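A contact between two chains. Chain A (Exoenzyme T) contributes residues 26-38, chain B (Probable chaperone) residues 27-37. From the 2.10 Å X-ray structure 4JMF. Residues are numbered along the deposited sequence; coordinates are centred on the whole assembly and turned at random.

Chain A (26-38) LLSRLGAALARPF
Chain B 27-37: VLSLQVGPHLC

Leu A26 to Leu A30 form a helical turn, which Gly A31 ends with a positive phi (76/163) that glycine adopts easily. Chain A then extends and runs antiparallel to strand 28-32 of chain B, at 146°. Chain B folds back through a type II' turn from Val B32 to His B35, with Gly B33 at 57/-133; a CB there would clash with Pro B34 CD.

Ala A33 and Gln B31 form the hydrogen-bonded pair, CA-CA 5.3 Å: Ala A33 N donates to Gln B31 O (3.1 Å), Gln B31 N to Ala A33 O (2.9 Å). Ala A35 N continues the ladder to Ser B29 O (3.1 Å). Between these residues a water replaces the return bond, donating to Ala A35 O (2.9 Å) and accepting from Ser B29 N (3.0 Å). Leu A34 and Leu B30 are a non-hydrogen-bonded pair with diverging side chains.

Val B32 (chi1 t) offers branched, apolar surface: CG1 meets Leu A27 (mt) CD2 (3.8 Å), CG2 meets Ala A32 CB (3.9 Å). Leu A34 (tp) points away, yet its CD1 returns to Leu B28 CD2 (4.2 Å). Small Ala A35 points toward chain B, its CB 3.6 Å from Leu B36 (tp) CD1. Pro A37 CB packs 4.1 Å from Leu B36 CD2. Gln B31 (tp) braces the turn, NE2 donating to Gly B33 O (2.9 Å).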

# COMPACT_ATOMS: atom_id res chain seq x y z
N LEU A 26 12.44 -14.23 -9.32
CA LEU A 26 12.38 -14.89 -8.00
C LEU A 26 11.28 -15.95 -7.87
O LEU A 26 11.53 -17.03 -7.33
CB LEU A 26 12.21 -13.84 -6.90
CG LEU A 26 12.22 -14.38 -5.47
CD1 LEU A 26 13.56 -15.01 -5.15
CD2 LEU A 26 11.90 -13.26 -4.50
N LEU A 27 10.07 -15.65 -8.35
CA LEU A 27 8.99 -16.65 -8.28
C LEU A 27 9.35 -17.91 -9.08
O LEU A 27 9.11 -19.04 -8.63
CB LEU A 27 7.63 -16.08 -8.70
CG LEU A 27 6.99 -15.01 -7.79
CD1 LEU A 27 5.61 -14.63 -8.28
CD2 LEU A 27 6.92 -15.48 -6.34
N SER A 28 9.91 -17.73 -10.28
CA SER A 28 10.34 -18.89 -11.09
C SER A 28 11.41 -19.72 -10.39
O SER A 28 11.41 -20.94 -10.46
CB SER A 28 10.83 -18.44 -12.47
OG SER A 28 9.76 -17.92 -13.23
N ARG A 29 12.32 -19.05 -9.69
CA ARG A 29 13.40 -19.74 -9.00
C ARG A 29 12.94 -20.52 -7.77
O ARG A 29 13.36 -21.66 -7.57
CB ARG A 29 14.52 -18.75 -8.65
CG ARG A 29 15.73 -19.37 -8.00
CD ARG A 29 16.91 -18.41 -7.97
NE ARG A 29 16.53 -17.03 -7.64
CZ ARG A 29 16.53 -16.02 -8.51
NH1 ARG A 29 16.89 -16.22 -9.77
NH2 ARG A 29 16.16 -14.81 -8.12
N LEU A 30 12.08 -19.93 -6.94
CA LEU A 30 11.62 -20.59 -5.71
C LEU A 30 10.53 -21.63 -5.96
O LEU A 30 10.38 -22.59 -5.20
CB LEU A 30 11.11 -19.57 -4.69
CG LEU A 30 12.11 -18.59 -4.06
CD1 LEU A 30 11.40 -17.63 -3.13
CD2 LEU A 30 13.18 -19.34 -3.29
N GLY A 31 9.74 -21.44 -7.02
CA GLY A 31 8.61 -22.31 -7.28
C GLY A 31 7.45 -22.00 -6.34
O GLY A 31 7.63 -21.35 -5.30
N ALA A 32 6.26 -22.46 -6.70
CA ALA A 32 5.08 -22.25 -5.87
C ALA A 32 4.16 -23.47 -5.92
O ALA A 32 4.06 -24.13 -6.94
CB ALA A 32 4.33 -21.03 -6.32
N ALA A 33 3.48 -23.74 -4.81
CA ALA A 33 2.51 -24.82 -4.75
C ALA A 33 1.34 -24.37 -3.89
O ALA A 33 1.49 -23.48 -3.05
CB ALA A 33 3.15 -26.06 -4.14
N LEU A 34 0.18 -24.98 -4.09
CA LEU A 34 -0.96 -24.69 -3.24
C LEU A 34 -0.55 -25.15 -1.85
O LEU A 34 0.28 -26.05 -1.72
CB LEU A 34 -2.20 -25.46 -3.71
CG LEU A 34 -3.56 -25.04 -3.12
CD1 LEU A 34 -3.93 -23.59 -3.46
CD2 LEU A 34 -4.65 -25.99 -3.61
N ALA A 35 -1.09 -24.52 -0.82
CA ALA A 35 -0.79 -24.94 0.55
C ALA A 35 -2.08 -25.27 1.29
O ALA A 35 -3.14 -24.71 0.98
CB ALA A 35 -0.00 -23.85 1.29
N ARG A 36 -1.97 -26.17 2.26
CA ARG A 36 -3.10 -26.56 3.11
C ARG A 36 -2.71 -26.33 4.55
O ARG A 36 -2.38 -27.29 5.26
CB ARG A 36 -3.44 -28.04 2.93
CG ARG A 36 -3.95 -28.46 1.56
CD ARG A 36 -4.56 -29.88 1.61
NE ARG A 36 -5.77 -29.94 2.44
CZ ARG A 36 -7.01 -29.75 1.98
NH1 ARG A 36 -7.21 -29.50 0.69
NH2 ARG A 36 -8.05 -29.81 2.80
N PRO A 37 -2.74 -25.08 5.01
CA PRO A 37 -2.26 -24.83 6.38
C PRO A 37 -3.33 -25.18 7.41
O PRO A 37 -4.47 -25.40 7.00
CB PRO A 37 -1.97 -23.32 6.38
CG PRO A 37 -2.84 -22.75 5.30
CD PRO A 37 -3.13 -23.84 4.30
N PHE A 38 -2.97 -25.25 8.69
CA PHE A 38 -3.93 -25.53 9.76
C PHE A 38 -5.24 -24.79 9.53
O PHE A 38 -5.23 -23.62 9.15
CB PHE A 38 -3.44 -25.05 11.12
CG PHE A 38 -2.33 -25.87 11.72
CD1 PHE A 38 -1.02 -25.69 11.31
CD2 PHE A 38 -2.59 -26.73 12.78
CE1 PHE A 38 0.02 -26.40 11.91
CE2 PHE A 38 -1.55 -27.45 13.39
CZ PHE A 38 -0.25 -27.28 12.95
N VAL B 27 -9.79 -17.40 2.35
CA VAL B 27 -8.36 -17.22 2.16
C VAL B 27 -7.72 -18.38 1.42
O VAL B 27 -7.85 -19.54 1.85
CB VAL B 27 -7.68 -17.05 3.52
CG1 VAL B 27 -6.19 -16.82 3.35
CG2 VAL B 27 -8.31 -15.89 4.28
N LEU B 28 -7.05 -18.06 0.32
CA LEU B 28 -6.19 -19.01 -0.37
C LEU B 28 -4.76 -18.88 0.14
O LEU B 28 -4.28 -17.77 0.36
CB LEU B 28 -6.17 -18.74 -1.87
CG LEU B 28 -7.29 -19.38 -2.67
CD1 LEU B 28 -7.30 -18.85 -4.10
CD2 LEU B 28 -7.09 -20.90 -2.68
N SER B 29 -4.08 -20.00 0.29
CA SER B 29 -2.70 -19.96 0.74
C SER B 29 -1.79 -20.63 -0.29
O SER B 29 -2.18 -21.61 -0.91
CB SER B 29 -2.56 -20.64 2.10
OG SER B 29 -3.52 -20.13 3.01
N LEU B 30 -0.58 -20.09 -0.43
CA LEU B 30 0.42 -20.61 -1.35
C LEU B 30 1.74 -20.76 -0.63
O LEU B 30 2.12 -19.89 0.15
CB LEU B 30 0.63 -19.63 -2.50
CG LEU B 30 -0.54 -19.43 -3.44
CD1 LEU B 30 -0.22 -18.31 -4.41
CD2 LEU B 30 -0.79 -20.74 -4.18
N GLN B 31 2.45 -21.86 -0.87
CA GLN B 31 3.81 -22.02 -0.37
C GLN B 31 4.78 -21.60 -1.47
O GLN B 31 4.84 -22.24 -2.52
CB GLN B 31 4.07 -23.47 0.01
CG GLN B 31 5.38 -23.68 0.76
CD GLN B 31 5.28 -23.18 2.18
OE1 GLN B 31 4.31 -23.49 2.89
NE2 GLN B 31 6.26 -22.39 2.61
N VAL B 32 5.51 -20.53 -1.25
CA VAL B 32 6.49 -20.08 -2.24
C VAL B 32 7.86 -20.20 -1.61
O VAL B 32 8.27 -19.34 -0.82
CB VAL B 32 6.22 -18.63 -2.70
CG1 VAL B 32 7.27 -18.19 -3.70
CG2 VAL B 32 4.84 -18.52 -3.32
N GLY B 33 8.56 -21.28 -1.92
CA GLY B 33 9.78 -21.59 -1.20
C GLY B 33 9.45 -21.68 0.27
O GLY B 33 8.45 -22.29 0.65
N PRO B 34 10.25 -21.03 1.11
CA PRO B 34 9.99 -21.11 2.56
C PRO B 34 8.85 -20.18 3.03
O PRO B 34 8.49 -20.20 4.22
CB PRO B 34 11.32 -20.70 3.17
CG PRO B 34 11.98 -19.83 2.13
CD PRO B 34 11.46 -20.26 0.79
N HIS B 35 8.28 -19.42 2.11
CA HIS B 35 7.24 -18.44 2.48
C HIS B 35 5.80 -18.92 2.26
O HIS B 35 5.38 -19.19 1.13
CB HIS B 35 7.49 -17.16 1.71
CG HIS B 35 8.91 -16.68 1.80
ND1 HIS B 35 9.45 -16.19 2.98
CD2 HIS B 35 9.89 -16.62 0.88
CE1 HIS B 35 10.71 -15.86 2.77
NE2 HIS B 35 11.00 -16.11 1.50
N LEU B 36 5.04 -19.00 3.35
CA LEU B 36 3.61 -19.27 3.26
C LEU B 36 2.89 -17.93 3.05
O LEU B 36 2.98 -17.04 3.91
CB LEU B 36 3.11 -19.97 4.52
CG LEU B 36 1.62 -20.33 4.61
CD1 LEU B 36 1.23 -21.38 3.57
CD2 LEU B 36 1.26 -20.81 5.99
N CYS B 37 2.22 -17.78 1.90
CA CYS B 37 1.54 -16.55 1.54
C CYS B 37 0.03 -16.76 1.42
O CYS B 37 -0.41 -17.82 0.97
CB CYS B 37 2.07 -16.03 0.20
SG CYS B 37 3.86 -15.84 0.15
O HOH W 1 -5.07 -22.79 0.05